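Local coordinates for protein putative prolyl-tRNA synthetase (Leishmania major, PDB 5XIL) that probably catalyses the ATP-dependent attachment of L-proline to tRNA(Pro), this chain being the part that carries the class II catalytic core, the anticodon-binding domain and the C-terminal zinc-binding domain, at residues Thr216-Val221 and Ile273-Asp278; Met284-Ala289 and Ala400-Arg405. All coordinates share one frame; numbering follows the deposited sequence. Where two conformers were deposited one is given.

Interaction 1: residues Thr216-Val221 and Ile273-Asp278; sequences TFIEAV and IMVHGD. With MG (magnesium ion), chain F.
In the class II synthetase core, Ile218 at the end of strand 210-218 packs against Met274 and Val275 of the motif 3 helix, 267-276. The beta-branched Ile218 offers two methyls at once. Its CD1 lies 3.9 Å from Met274 CB; chi1 of -45° sets CG1 beside the backbone N and CG2 anti to it, and CG2 comes within 3.9 Å of Met274 SD. Met274 crosses the isoleucine at a slant, its unbranched chain running on extended past it. Beside this pair, Val275 CG2 sits 3.8 Å from the carbonyl O of Phe217, a compact methyl fitting where strand backbone and helix come close.

Beyond the strand the link is polar. One water accepts from Ala220 N at 3.1 Å and donates to Met274 O at 2.6 Å, joining the turn to the last helical turn; Arg9 also bonds Met274 O. The residue before Ala220, Glu219, belongs to a metal site: bent at chi2 (-101°), it sends OE2 to the magnesium ion at 2.2 Å; four waters and His413 NE2 complete six ligands. The His413 ring meets that of Phe217. This is strand-on-helix packing of the class II core, with a magnesium site at the strand's end.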
ATOM      1  N   THR A 216      -5.401  22.893  -9.958  1.00 11.01           N
ATOM      2  CA  THR A 216      -5.807  22.274 -11.211  1.00 12.25           C
ATOM      3  C   THR A 216      -7.002  23.042 -11.787  1.00 14.26           C
ATOM      4  O   THR A 216      -7.654  23.859 -11.066  1.00 14.01           O
ATOM      5  CB  THR A 216      -6.166  20.795 -11.011  1.00 14.03           C
ATOM      6  OG1 THR A 216      -7.351  20.702 -10.252  1.00 14.04           O
ATOM      7  CG2 THR A 216      -5.052  20.045 -10.255  1.00 14.25           C
ATOM      8  N   PHE A 217      -7.334  22.784 -13.058  1.00 12.79           N
ATOM      9  CA  PHE A 217      -8.367  23.531 -13.749  1.00 11.75           C
ATOM     10  C   PHE A 217      -9.362  22.590 -14.366  1.00 12.66           C
ATOM     11  O   PHE A 217      -8.958  21.626 -15.100  1.00 11.23           O
ATOM     12  CB  PHE A 217      -7.740  24.437 -14.796  1.00 12.15           C
ATOM     13  CG  PHE A 217      -8.741  25.067 -15.719  1.00 12.09           C
ATOM     14  CD1 PHE A 217      -9.633  25.983 -15.241  1.00 11.17           C
ATOM     15  CD2 PHE A 217      -8.821  24.721 -17.073  1.00 12.97           C
ATOM     16  CE1 PHE A 217     -10.552  26.587 -16.077  1.00 12.02           C
ATOM     17  CE2 PHE A 217      -9.715  25.343 -17.912  1.00 13.34           C
ATOM     18  CZ  PHE A 217     -10.592  26.277 -17.385  1.00 13.69           C
ATOM     19  N   ILE A 218     -10.620  22.849 -14.072  1.00 10.61           N
ATOM     20  CA  ILE A 218     -11.762  22.079 -14.611  1.00 11.90           C
ATOM     21  C   ILE A 218     -12.448  22.866 -15.694  1.00 12.98           C
ATOM     22  O   ILE A 218     -13.380  23.712 -15.467  1.00 13.52           O
ATOM     23  CB  ILE A 218     -12.724  21.653 -13.511  1.00 11.83           C
ATOM     24  CG1 ILE A 218     -12.036  21.102 -12.299  1.00 12.80           C
ATOM     25  CG2 ILE A 218     -13.783  20.647 -14.016  1.00 11.64           C
ATOM     26  CD1 ILE A 218     -11.207  19.892 -12.497  1.00 13.24           C
ATOM     27  N   GLU A 219     -12.046  22.568 -16.928  1.00 13.13           N
ATOM     28  CA  GLU A 219     -12.443  23.349 -18.075  1.00 15.24           C
ATOM     29  C   GLU A 219     -13.935  23.377 -18.310  1.00 15.36           C
ATOM     30  O   GLU A 219     -14.458  24.385 -18.759  1.00 15.32           O
ATOM     31  CB  GLU A 219     -11.739  22.808 -19.345  1.00 18.07           C
ATOM     32  CG  GLU A 219     -11.717  23.859 -20.482  1.00 21.46           C
ATOM     33  CD  GLU A 219     -12.770  23.646 -21.540  1.00 27.80           C
ATOM     34  OE1 GLU A 219     -13.003  22.445 -21.821  1.00 29.85           O
ATOM     35  OE2 GLU A 219     -13.268  24.673 -22.145  1.00 26.60           O
ATOM     36  N   ALA A 220     -14.611  22.259 -18.084  1.00 14.83           N
ATOM     37  CA  ALA A 220     -16.018  22.149 -18.500  1.00 17.05           C
ATOM     38  C   ALA A 220     -16.861  23.142 -17.773  1.00 18.39           C
ATOM     39  O   ALA A 220     -17.865  23.582 -18.279  1.00 17.35           O
ATOM     40  CB  ALA A 220     -16.551  20.771 -18.240  1.00 17.53           C
ATOM     41  N   VAL A 221     -16.470  23.474 -16.550  1.00 15.60           N
ATOM     42  CA  VAL A 221     -17.236  24.408 -15.706  1.00 17.03           C
ATOM     43  C   VAL A 221     -16.465  25.698 -15.373  1.00 16.04           C
ATOM     44  O   VAL A 221     -17.024  26.567 -14.756  1.00 15.91           O
ATOM     45  CB  VAL A 221     -17.796  23.777 -14.423  1.00 17.07           C
ATOM     46  CG1 VAL A 221     -18.933  22.788 -14.722  1.00 20.68           C
ATOM     47  CG2 VAL A 221     -16.749  23.130 -13.494  1.00 16.66           C
ATOM     48  N   ILE A 273     -10.577  12.360 -13.973  1.00  9.73           N
ATOM     49  CA  ILE A 273     -11.807  12.152 -14.744  1.00 11.68           C
ATOM     50  C   ILE A 273     -12.319  13.407 -15.381  1.00 11.11           C
ATOM     51  O   ILE A 273     -12.576  13.458 -16.590  1.00 11.40           O
ATOM     52  CB  ILE A 273     -12.886  11.550 -13.853  1.00 11.59           C
ATOM     53  CG1 ILE A 273     -12.526  10.121 -13.400  1.00 12.49           C
ATOM     54  CG2 ILE A 273     -14.247  11.519 -14.578  1.00 12.43           C
ATOM     55  CD1 ILE A 273     -13.291   9.708 -12.178  1.00 13.33           C
ATOM     56  N   MET A 274     -12.344  14.469 -14.594  1.00 11.34           N
ATOM     57  CA  MET A 274     -12.874  15.735 -15.057  1.00 11.36           C
ATOM     58  C   MET A 274     -11.983  16.359 -16.113  1.00 11.16           C
ATOM     59  O   MET A 274     -12.476  17.081 -17.041  1.00 12.23           O
ATOM     60  CB  MET A 274     -12.988  16.690 -13.861  1.00 11.77           C
ATOM     61  CG  MET A 274     -14.081  16.309 -12.935  1.00 12.93           C
ATOM     62  SD  MET A 274     -14.471  17.512 -11.714  1.00 17.34           S
ATOM     63  CE  MET A 274     -15.703  16.462 -10.953  1.00 22.76           C
ATOM     64  N   VAL A 275     -10.681  16.139 -15.993  1.00 10.15           N
ATOM     65  CA  VAL A 275      -9.731  16.734 -16.930  1.00  9.73           C
ATOM     66  C   VAL A 275      -9.707  15.992 -18.282  1.00 11.18           C
ATOM     67  O   VAL A 275      -9.699  16.611 -19.358  1.00 11.07           O
ATOM     68  CB  VAL A 275      -8.320  16.845 -16.302  1.00 10.61           C
ATOM     69  CG1 VAL A 275      -7.291  17.264 -17.349  1.00 11.23           C
ATOM     70  CG2 VAL A 275      -8.329  17.861 -15.157  1.00 10.71           C
ATOM     71  N   HIS A 276      -9.743  14.673 -18.251  1.00 10.80           N
ATOM     72  CA  HIS A 276      -9.508  13.900 -19.482  1.00 12.04           C
ATOM     73  C   HIS A 276     -10.705  13.279 -20.134  1.00 11.91           C
ATOM     74  O   HIS A 276     -10.642  12.895 -21.326  1.00 13.99           O
ATOM     75  CB  HIS A 276      -8.514  12.777 -19.180  1.00 11.14           C
ATOM     76  CG  HIS A 276      -7.161  13.246 -18.816  1.00 10.83           C
ATOM     77  ND1 HIS A 276      -6.353  13.988 -19.652  1.00 11.10           N
ATOM     78  CD2 HIS A 276      -6.451  13.022 -17.711  1.00 10.24           C
ATOM     79  CE1 HIS A 276      -5.202  14.190 -19.062  1.00 11.87           C
ATOM     80  NE2 HIS A 276      -5.262  13.654 -17.859  1.00 11.79           N
ATOM     81  N   GLY A 277     -11.775  13.111 -19.395  1.00 14.36           N
ATOM     82  CA  GLY A 277     -12.954  12.457 -19.881  1.00 14.49           C
ATOM     83  C   GLY A 277     -13.506  13.279 -21.019  1.00 15.72           C
ATOM     84  O   GLY A 277     -13.304  14.500 -21.083  1.00 15.61           O
ATOM     85  N   ASP A 278     -14.161  12.614 -21.980  1.00 17.07           N
ATOM     86  CA  ASP A 278     -14.736  13.341 -23.118  1.00 14.33           C
ATOM     87  C   ASP A 278     -16.162  12.948 -23.340  1.00 15.90           C
ATOM     88  O   ASP A 278     -16.790  12.259 -22.494  1.00 15.78           O
ATOM     89  CB  ASP A 278     -13.855  13.189 -24.346  1.00 16.20           C
ATOM     90  CG  ASP A 278     -13.827  11.724 -24.896  1.00 12.77           C
ATOM     91  OD1 ASP A 278     -14.660  10.981 -24.465  1.00 12.01           O
ATOM     92  OD2 ASP A 278     -12.875  11.427 -25.707  1.00 16.31           O
TER
HETATM   93 MG    MG F1005     -13.406  26.886 -22.231  0.66 17.60          MG
HETATM   94  O   HOH W   1     -13.119  19.583 -17.598  1.00 19.40           O
HETATM   95  O   HOH W   2     -13.512  26.624 -20.030  1.00 15.76           O
HETATM   96  O   HOH W   3     -13.700  29.061 -22.333  1.00 19.32           O
HETATM   97  O   HOH W   4     -13.277  27.105 -24.233  1.00 29.44           O
HETATM   98  O   HOH W   5     -15.257  26.465 -22.188  1.00 24.16           O

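Interaction 2: residues Met284-Ala289 and Ala400-Arg405; sequences MPPRVA and AQMYAR
Met402 of helix 387-412 reaches across to the proline pair Pro285-Pro286, and its thioether does nearly all the touching. CE lies 3.8 Å from Pro285 N and 4.0 Å from Pro285 CG, so the terminal methyl rests against the ring of that proline where it joins the backbone. SD is 3.9 Å from Pro285 CA and 4.0 Å from Pro286 CD, which places the sulfur at the junction of the two residues. The methionine leaves its helix with CG anti to the carbonyl carbon and stays extended through chi2; only the last bond turns (chi3 68°), carrying CE over to Pro285. It crosses Pro285 at about a right angle and runs past Pro286 in the opposite direction. No hydrogen bond links the segments, as suits a flexible apolar chain laid against rigid pyrrolidines that lack an N-H.

The loop holds its own shape. Pro286 and Arg287 form a short 3-10 turn, closed by the bond from Val288 N to Pro285 O at 3.0 Å. Arg287 adds a charged tie to the long helix through a salt bridge with Glu396, and its NH1 also bonds the carbonyl O of Gln188. Pro286 packs farther back along helix 387-412, on Leu395, Val398 and His399. On the core side, Pro285 touches Met272 and His276 of helix 267-276 and, in the conformer given here, Met284 meets Trp41 and Val45 of helix 40-60. The loop is thus wedged among helices 40-60, 267-276 and 387-412, just ahead of strand 293-297.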
ATOM      1  N   MET A 284      -8.590   7.036 -19.881  1.00 11.84           N
ATOM      2  CA  MET A 284      -7.705   6.708 -18.766  0.61 11.25           C
ATOM      3  C   MET A 284      -6.260   7.035 -19.139  1.00 11.76           C
ATOM      4  O   MET A 284      -5.746   6.507 -20.132  1.00 12.49           O
ATOM      5  CB  MET A 284      -7.915   5.230 -18.369  0.61 11.72           C
ATOM      6  CG  MET A 284      -7.369   4.707 -17.042  0.61 11.49           C
ATOM      7  SD  MET A 284      -7.941   5.655 -15.616  0.61 11.53           S
ATOM      8  CE  MET A 284      -9.495   4.920 -15.176  0.61 12.29           C
ATOM      9  N   PRO A 285      -5.583   7.857 -18.329  1.00 11.40           N
ATOM     10  CA  PRO A 285      -4.162   7.990 -18.537  1.00 12.04           C
ATOM     11  C   PRO A 285      -3.492   6.586 -18.465  1.00 13.14           C
ATOM     12  O   PRO A 285      -3.747   5.795 -17.543  1.00 13.22           O
ATOM     13  CB  PRO A 285      -3.715   8.888 -17.351  1.00 11.42           C
ATOM     14  CG  PRO A 285      -4.942   9.609 -16.992  1.00 11.61           C
ATOM     15  CD  PRO A 285      -6.000   8.578 -17.100  1.00 11.85           C
ATOM     16  N   PRO A 286      -2.605   6.285 -19.413  1.00 12.14           N
ATOM     17  CA  PRO A 286      -2.114   4.904 -19.526  1.00 12.01           C
ATOM     18  C   PRO A 286      -1.300   4.377 -18.362  1.00 11.35           C
ATOM     19  O   PRO A 286      -1.364   3.183 -18.077  1.00 11.77           O
ATOM     20  CB  PRO A 286      -1.260   4.930 -20.810  1.00 13.15           C
ATOM     21  CG  PRO A 286      -0.913   6.321 -21.045  1.00 13.34           C
ATOM     22  CD  PRO A 286      -2.055   7.176 -20.456  1.00 12.41           C
ATOM     23  N   ARG A 287      -0.597   5.252 -17.643  1.00 10.95           N
ATOM     24  CA  ARG A 287       0.177   4.812 -16.534  1.00 10.89           C
ATOM     25  C   ARG A 287      -0.665   4.399 -15.362  1.00 10.99           C
ATOM     26  O   ARG A 287      -0.135   3.717 -14.407  1.00 10.84           O
ATOM     27  CB  ARG A 287       1.280   5.812 -16.142  1.00 11.49           C
ATOM     28  CG  ARG A 287       2.265   6.084 -17.299  1.00 13.29           C
ATOM     29  CD  ARG A 287       3.086   7.326 -17.013  1.00 15.52           C
ATOM     30  NE  ARG A 287       4.043   7.636 -18.098  1.00 18.08           N
ATOM     31  CZ  ARG A 287       4.822   8.680 -18.117  1.00 21.62           C
ATOM     32  NH1 ARG A 287       4.780   9.533 -17.113  1.00 17.54           N
ATOM     33  NH2 ARG A 287       5.661   8.865 -19.156  1.00 23.75           N
ATOM     34  N   VAL A 288      -1.976   4.716 -15.356  1.00 10.14           N
ATOM     35  CA  VAL A 288      -2.782   4.232 -14.243  1.00 10.54           C
ATOM     36  C   VAL A 288      -3.962   3.422 -14.729  1.00 10.76           C
ATOM     37  O   VAL A 288      -4.918   3.201 -14.028  1.00 11.41           O
ATOM     38  CB  VAL A 288      -3.262   5.431 -13.334  1.00  9.92           C
ATOM     39  CG1 VAL A 288      -2.101   6.122 -12.687  1.00 10.07           C
ATOM     40  CG2 VAL A 288      -4.130   6.430 -14.117  1.00 10.02           C
ATOM     41  N   ALA A 289      -3.899   2.976 -15.965  1.00 10.83           N
ATOM     42  CA  ALA A 289      -4.966   2.174 -16.541  1.00 11.19           C
ATOM     43  C   ALA A 289      -4.774   0.688 -16.163  1.00 12.77           C
ATOM     44  O   ALA A 289      -3.736   0.103 -16.487  1.00 12.69           O
ATOM     45  CB  ALA A 289      -5.050   2.322 -18.066  1.00 10.32           C
ATOM     46  N   ALA A 400       2.040  11.375 -23.212  1.00 12.58           N
ATOM     47  CA  ALA A 400       2.561  12.649 -23.626  1.00 12.35           C
ATOM     48  C   ALA A 400       1.508  13.522 -24.284  1.00 12.29           C
ATOM     49  O   ALA A 400       1.451  14.738 -24.024  1.00 11.23           O
ATOM     50  CB  ALA A 400       3.811  12.509 -24.536  1.00 12.70           C
ATOM     51  N   GLN A 401       0.728  12.951 -25.157  1.00 11.76           N
ATOM     52  CA  GLN A 401      -0.265  13.682 -25.864  1.00 12.57           C
ATOM     53  C   GLN A 401      -1.411  14.166 -24.963  1.00 12.41           C
ATOM     54  O   GLN A 401      -1.905  15.263 -25.101  1.00 11.55           O
ATOM     55  CB  GLN A 401      -0.751  12.853 -27.046  1.00 15.05           C
ATOM     56  CG  GLN A 401       0.353  12.629 -28.081  1.00 19.32           C
ATOM     57  CD  GLN A 401      -0.108  11.920 -29.339  1.00 26.56           C
ATOM     58  OE1 GLN A 401      -1.097  12.256 -29.899  1.00 39.34           O
ATOM     59  NE2 GLN A 401       0.664  10.984 -29.799  1.00 32.81           N
ATOM     60  N   MET A 402      -1.823  13.307 -24.051  1.00 10.82           N
ATOM     61  CA  MET A 402      -2.909  13.677 -23.156  1.00 10.67           C
ATOM     62  C   MET A 402      -2.480  14.840 -22.282  1.00 10.45           C
ATOM     63  O   MET A 402      -3.314  15.742 -21.993  1.00 10.44           O
ATOM     64  CB  MET A 402      -3.283  12.472 -22.247  1.00 10.97           C
ATOM     65  CG  MET A 402      -4.067  11.401 -22.965  1.00 10.66           C
ATOM     66  SD  MET A 402      -4.468  10.001 -21.909  1.00 11.93           S
ATOM     67  CE  MET A 402      -5.640  10.811 -20.768  1.00 14.04           C
ATOM     68  N   TYR A 403      -1.257  14.771 -21.794  1.00 11.10           N
ATOM     69  CA  TYR A 403      -0.689  15.818 -20.932  1.00 11.23           C
ATOM     70  C   TYR A 403      -0.634  17.112 -21.730  1.00 12.53           C
ATOM     71  O   TYR A 403      -1.071  18.171 -21.255  1.00  9.85           O
ATOM     72  CB  TYR A 403       0.638  15.426 -20.362  1.00 10.89           C
ATOM     73  CG  TYR A 403       1.248  16.530 -19.562  1.00 12.24           C
ATOM     74  CD1 TYR A 403       0.761  16.834 -18.283  1.00 13.76           C
ATOM     75  CD2 TYR A 403       2.211  17.359 -20.109  1.00 13.28           C
ATOM     76  CE1 TYR A 403       1.275  17.920 -17.568  1.00 13.79           C
ATOM     77  CE2 TYR A 403       2.667  18.482 -19.439  1.00 14.22           C
ATOM     78  CZ  TYR A 403       2.214  18.721 -18.135  1.00 14.82           C
ATOM     79  OH  TYR A 403       2.685  19.789 -17.434  1.00 15.27           O
ATOM     80  N   ALA A 404      -0.114  17.018 -22.953  1.00 12.60           N
ATOM     81  CA  ALA A 404       0.029  18.208 -23.802  1.00 14.25           C
ATOM     82  C   ALA A 404      -1.276  18.885 -24.113  1.00 14.31           C
ATOM     83  O   ALA A 404      -1.366  20.133 -24.025  1.00 14.82           O
ATOM     84  CB  ALA A 404       0.852  17.868 -25.111  1.00 15.20           C
ATOM     85  N   ARG A 405      -2.314  18.117 -24.421  1.00 13.75           N
ATOM     86  CA  ARG A 405      -3.589  18.630 -24.761  1.00 15.92           C
ATOM     87  C   ARG A 405      -4.205  19.333 -23.494  1.00 14.21           C
ATOM     88  O   ARG A 405      -4.754  20.427 -23.598  1.00 12.81           O
ATOM     89  CB  ARG A 405      -4.517  17.523 -25.222  1.00 17.88           C
ATOM     90  CG  ARG A 405      -5.993  17.861 -25.368  1.00 25.98           C
ATOM     91  CD  ARG A 405      -6.281  18.592 -26.674  1.00 33.48           C
ATOM     92  NE  ARG A 405      -7.679  19.052 -26.777  1.00 47.41           N
ATOM     93  CZ  ARG A 405      -8.093  20.073 -27.538  1.00 54.35           C
ATOM     94  NH1 ARG A 405      -7.229  20.761 -28.270  1.00 58.75           N
ATOM     95  NH2 ARG A 405      -9.382  20.426 -27.556  1.00 63.19           N
TER

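Overall arrangement
Following the chain from the N terminus, interaction 1 closes first, bringing helix 267-276 back onto the end of strand 210-218 after 51 residues, just over half of them beta strand. Interaction 2 opens shortly afterwards and closes a loop of 110 residues that includes the anticodon-binding region. The two are therefore in series, neither nested nor crossed, with centres about 13 Å apart. They nevertheless touch: His276 of interaction 1 meets Met402, with ND1 3.4 Å from CE, and its CD2 is 3.8 Å from CG of Pro285. Helix 387-412, running between the anticodon-binding region and the C-terminal part, also packs on interaction 1 through Ala406 and Thr409, and just beyond it comes the metal ligand His413.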